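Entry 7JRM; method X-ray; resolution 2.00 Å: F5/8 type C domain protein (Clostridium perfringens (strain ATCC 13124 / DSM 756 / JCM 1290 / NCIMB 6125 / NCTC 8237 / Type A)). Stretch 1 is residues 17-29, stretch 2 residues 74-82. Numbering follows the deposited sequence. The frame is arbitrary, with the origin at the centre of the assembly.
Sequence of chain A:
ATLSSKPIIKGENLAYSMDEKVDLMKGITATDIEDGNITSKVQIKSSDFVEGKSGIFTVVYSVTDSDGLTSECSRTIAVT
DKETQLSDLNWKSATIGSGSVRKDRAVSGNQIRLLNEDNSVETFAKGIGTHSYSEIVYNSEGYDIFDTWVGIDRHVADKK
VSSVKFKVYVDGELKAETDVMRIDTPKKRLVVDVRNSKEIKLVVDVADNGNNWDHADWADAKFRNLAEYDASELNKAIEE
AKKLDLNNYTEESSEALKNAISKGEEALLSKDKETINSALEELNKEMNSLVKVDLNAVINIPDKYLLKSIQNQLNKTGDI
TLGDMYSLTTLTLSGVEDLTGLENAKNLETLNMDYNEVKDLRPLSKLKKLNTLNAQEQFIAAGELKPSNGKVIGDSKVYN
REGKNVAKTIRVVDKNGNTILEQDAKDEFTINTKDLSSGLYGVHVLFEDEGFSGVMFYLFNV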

# COMPACT_ATOMS: atom_id res chain seq x y z
N SER A 17 2.09 0.58 -20.27
CA SER A 17 2.34 -0.42 -19.25
C SER A 17 1.29 -0.32 -18.15
O SER A 17 0.38 0.51 -18.20
N MET A 18 1.41 -1.19 -17.15
CA MET A 18 0.38 -1.26 -16.11
C MET A 18 0.41 -0.05 -15.19
O MET A 18 -0.65 0.39 -14.71
N ASP A 19 1.59 0.51 -14.93
CA ASP A 19 1.73 1.60 -13.97
C ASP A 19 1.67 2.98 -14.62
O ASP A 19 1.71 3.99 -13.91
N GLU A 20 1.59 3.06 -15.95
CA GLU A 20 1.61 4.34 -16.64
C GLU A 20 0.21 4.93 -16.72
O GLU A 20 -0.79 4.21 -16.79
N LYS A 21 0.15 6.26 -16.71
CA LYS A 21 -1.12 6.97 -16.82
C LYS A 21 -1.51 7.08 -18.29
O LYS A 21 -0.77 7.65 -19.10
N VAL A 22 -2.67 6.53 -18.64
CA VAL A 22 -3.10 6.48 -20.03
C VAL A 22 -3.68 7.83 -20.42
O VAL A 22 -4.64 8.31 -19.81
N ASP A 23 -3.08 8.46 -21.43
CA ASP A 23 -3.60 9.69 -22.02
C ASP A 23 -4.31 9.32 -23.32
O ASP A 23 -3.66 8.98 -24.31
N LEU A 24 -5.65 9.37 -23.30
CA LEU A 24 -6.43 8.96 -24.46
C LEU A 24 -6.23 9.88 -25.66
O LEU A 24 -6.59 9.49 -26.78
N MET A 25 -5.69 11.07 -25.46
CA MET A 25 -5.47 12.03 -26.53
C MET A 25 -4.01 12.09 -26.98
O MET A 25 -3.66 12.95 -27.79
N LYS A 26 -3.16 11.20 -26.46
CA LYS A 26 -1.75 11.20 -26.83
C LYS A 26 -1.59 10.81 -28.29
O LYS A 26 -2.04 9.73 -28.70
N GLY A 27 -0.95 11.68 -29.07
CA GLY A 27 -0.70 11.40 -30.47
C GLY A 27 -1.83 11.74 -31.41
O GLY A 27 -1.73 11.44 -32.61
N ILE A 28 -2.90 12.36 -30.92
CA ILE A 28 -4.04 12.73 -31.76
C ILE A 28 -3.85 14.15 -32.26
O ILE A 28 -3.64 15.08 -31.46
N THR A 29 -3.91 14.33 -33.58
CA THR A 29 -3.78 15.64 -34.20
C THR A 29 -4.90 15.84 -35.20
O THR A 29 -5.43 14.89 -35.77
N SER A 74 -9.62 6.29 -36.12
CA SER A 74 -9.67 5.28 -35.07
C SER A 74 -8.27 4.74 -34.81
O SER A 74 -7.45 4.63 -35.72
N ARG A 75 -8.01 4.40 -33.55
CA ARG A 75 -6.74 3.82 -33.15
C ARG A 75 -6.95 2.99 -31.89
O ARG A 75 -7.91 3.20 -31.14
N THR A 76 -6.06 2.03 -31.67
CA THR A 76 -6.12 1.15 -30.52
C THR A 76 -5.08 1.54 -29.48
O THR A 76 -4.00 2.03 -29.81
N ILE A 77 -5.42 1.31 -28.22
CA ILE A 77 -4.54 1.59 -27.09
C ILE A 77 -4.44 0.33 -26.24
O ILE A 77 -5.44 -0.12 -25.67
N ALA A 78 -3.24 -0.23 -26.16
CA ALA A 78 -3.00 -1.46 -25.42
C ALA A 78 -2.36 -1.16 -24.07
O ALA A 78 -1.46 -0.33 -23.97
N VAL A 79 -2.84 -1.85 -23.04
CA VAL A 79 -2.29 -1.74 -21.69
C VAL A 79 -1.70 -3.10 -21.34
O VAL A 79 -2.45 -4.06 -21.09
N THR A 80 -0.38 -3.19 -21.32
CA THR A 80 0.33 -4.46 -21.21
C THR A 80 1.16 -4.51 -19.93
O THR A 80 1.27 -3.52 -19.20
N ASP A 81 1.74 -5.68 -19.67
CA ASP A 81 2.54 -5.89 -18.47
C ASP A 81 3.93 -6.42 -18.82
O ASP A 81 4.87 -5.64 -19.02
N LYS A 82 4.06 -7.74 -18.90
CA LYS A 82 5.36 -8.35 -19.16
C LYS A 82 5.82 -8.06 -20.59
O LYS A 82 5.03 -8.08 -21.53

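Along the strand part of stretch 2, Arg75, Ile77 and Val79 form the contact between the two stretches; Thr80 and Asp81 add to it. The CA-to-CB bonds of Arg75 and Ile77 point toward stretch 1 and that of Val79 lies sideways, whereas Ser74 points away and Thr76 and Ala78 are out of reach. Together the two segments bury 505 Å², counted over both sides.

Arg75 carries the largest share, 87 Å², and supplies every hydrogen bond across the contact. With chi1 58° (p), chi2 98° (off-well), chi3 164° (t) and chi4 -93°, the side chain brings the guanidinium to two overlapping turns, type I from Asp23 to Lys26 and type II from Met25 to Ile28. Its NH2 donates to Leu24 O at 2.9 Å (159°) and to Lys26 O at 2.7 Å (151°), while NH1 of Arg75 reaches the same Lys26 O at 3.0 Å (136°). Both carbonyls lie near the guanidinium plane, where its N-H bonds point, and Ile28 CG1 covers one face, 3.3 Å from Arg75 NH2. In Ile28, chi1 -60° (m) places CG1 there and chi2 -63° (m) sets CD1: its CB points sideways, but the end of the side chain comes nearer. Gly27 has phi/psi of 85/6, at which a CB would jam against the carbonyl O of Lys26, so the turn itself calls for glycine. The turns are braced internally by backbone bonds from Lys26 N to Asp23 O (3.1 Å) and from Ile28 N to Met25 O (3.3 Å), and Asp23, chi1 -179° (t), accepts a weak bond at OD1 from Met25 N (3.3 Å).

Beyond the arginine the contact becomes apolar. Leu24 starts away from the strand, yet its m, t rotamer returns CD2 to within 3.8 Å of Ile77 CD1; Ile77 is itself m, t, which leaves CD1 within reach of the leucine. Val22 points toward stretch 2 with chi1 161° (t) and meets both Ile77 and Val79: Val22 CG1 lies 4.4 Å from Ile77 CG2, and Val22 CG2 lies 4.1 Å from Val79 CG2.

Val79, chi1 178° (t), also meets Met18, whose SD sits 3.7 Å from Val79 CG1. Met18 chi1 -70° (m) sets Met18 CG 3.8 Å from Asp81 CB, and chi2 -51° (m) sets SD beside Val79; chi3 is -69° (m). Nearby, Ser17 CA makes a CA-H...O contact with Thr80 O at 3.3 Å (137°). Met18 N is 3.1 Å from that Thr80 O, but the angle is too poor for a hydrogen bond. Ser17 N donates to Glu20 OE1 at 2.6 Å (166°), within stretch 1.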

# COMPACT_ATOMS: atom_id res chain seq x y z
CB SER A 17 3.76 -0.27 -18.70
OG SER A 17 3.78 0.59 -17.57
CB MET A 18 0.54 -2.55 -15.30
CG MET A 18 0.18 -3.81 -16.06
SD MET A 18 -1.43 -3.73 -16.87
CE MET A 18 -2.52 -3.74 -15.45
CB ASP A 19 3.04 1.46 -13.20
CG ASP A 19 3.17 0.11 -12.52
OD1 ASP A 19 2.66 -0.04 -11.39
OD2 ASP A 19 3.79 -0.80 -13.12
CB GLU A 20 2.19 4.18 -18.05
CG GLU A 20 3.67 3.84 -18.06
CD GLU A 20 4.18 3.48 -19.44
OE1 GLU A 20 3.47 2.76 -20.17
OE2 GLU A 20 5.30 3.91 -19.79
CB LYS A 21 -1.01 8.36 -16.19
CG LYS A 21 -2.30 9.15 -16.21
CD LYS A 21 -3.39 8.47 -15.40
CE LYS A 21 -4.49 9.44 -15.01
NZ LYS A 21 -5.67 8.75 -14.42
CB VAL A 22 -4.13 5.36 -20.25
CG1 VAL A 22 -4.92 5.60 -21.53
CG2 VAL A 22 -3.43 4.01 -20.30
CB ASP A 23 -2.48 10.69 -22.27
CG ASP A 23 -2.98 12.00 -22.86
OD1 ASP A 23 -4.19 12.29 -22.73
OD2 ASP A 23 -2.16 12.74 -23.44
CB LEU A 24 -7.91 8.89 -24.10
CG LEU A 24 -8.33 7.76 -23.17
CD1 LEU A 24 -9.83 7.81 -22.92
CD2 LEU A 24 -7.93 6.41 -23.74
CB MET A 25 -5.94 13.42 -26.09
CG MET A 25 -7.40 13.47 -25.69
SD MET A 25 -8.50 13.35 -27.11
CE MET A 25 -7.77 14.57 -28.19
CB LYS A 26 -0.98 10.25 -25.92
CG LYS A 26 0.46 10.01 -26.34
CD LYS A 26 1.25 11.31 -26.40
CE LYS A 26 2.72 11.08 -26.10
NZ LYS A 26 3.45 12.36 -25.86
CB ILE A 28 -5.36 12.59 -30.98
CG1 ILE A 28 -5.56 11.14 -30.53
CG2 ILE A 28 -6.53 13.04 -31.84
CD1 ILE A 28 -5.68 10.15 -31.67
CB THR A 29 -2.42 15.79 -34.91
OG1 THR A 29 -2.24 14.71 -35.84
CG2 THR A 29 -1.28 15.79 -33.90
CB SER A 74 -10.61 4.13 -35.43
OG SER A 74 -10.40 3.01 -34.59
CB ARG A 75 -5.66 4.89 -32.92
CG ARG A 75 -6.02 5.93 -31.86
CD ARG A 75 -5.39 5.59 -30.51
NE ARG A 75 -5.40 6.73 -29.60
CZ ARG A 75 -4.41 7.61 -29.48
NH1 ARG A 75 -3.32 7.48 -30.21
NH2 ARG A 75 -4.51 8.61 -28.61
CB THR A 76 -5.92 -0.31 -30.94
OG1 THR A 76 -4.61 -0.46 -31.53
CG2 THR A 76 -6.98 -0.74 -31.95
CB ILE A 77 -5.04 2.78 -26.25
CG1 ILE A 77 -5.05 4.06 -27.08
CG2 ILE A 77 -4.17 2.95 -25.01
CD1 ILE A 77 -5.41 5.30 -26.29
CB ALA A 78 -2.11 -2.42 -26.22
CB VAL A 79 -3.35 -1.31 -20.66
CG1 VAL A 79 -2.74 -1.25 -19.27
CG2 VAL A 79 -3.94 0.04 -21.05
CB THR A 80 1.23 -4.69 -22.43
OG1 THR A 80 2.25 -3.69 -22.46
CG2 THR A 80 0.42 -4.62 -23.71
CB ASP A 81 1.84 -6.85 -17.51
CG ASP A 81 2.55 -6.96 -16.17
OD1 ASP A 81 3.30 -6.03 -15.82
OD2 ASP A 81 2.35 -7.98 -15.48
CB LYS A 82 5.29 -9.86 -18.94
CG LYS A 82 4.98 -10.27 -17.51
CD LYS A 82 5.81 -9.49 -16.51
CE LYS A 82 5.70 -10.10 -15.12
NZ LYS A 82 5.99 -9.10 -14.05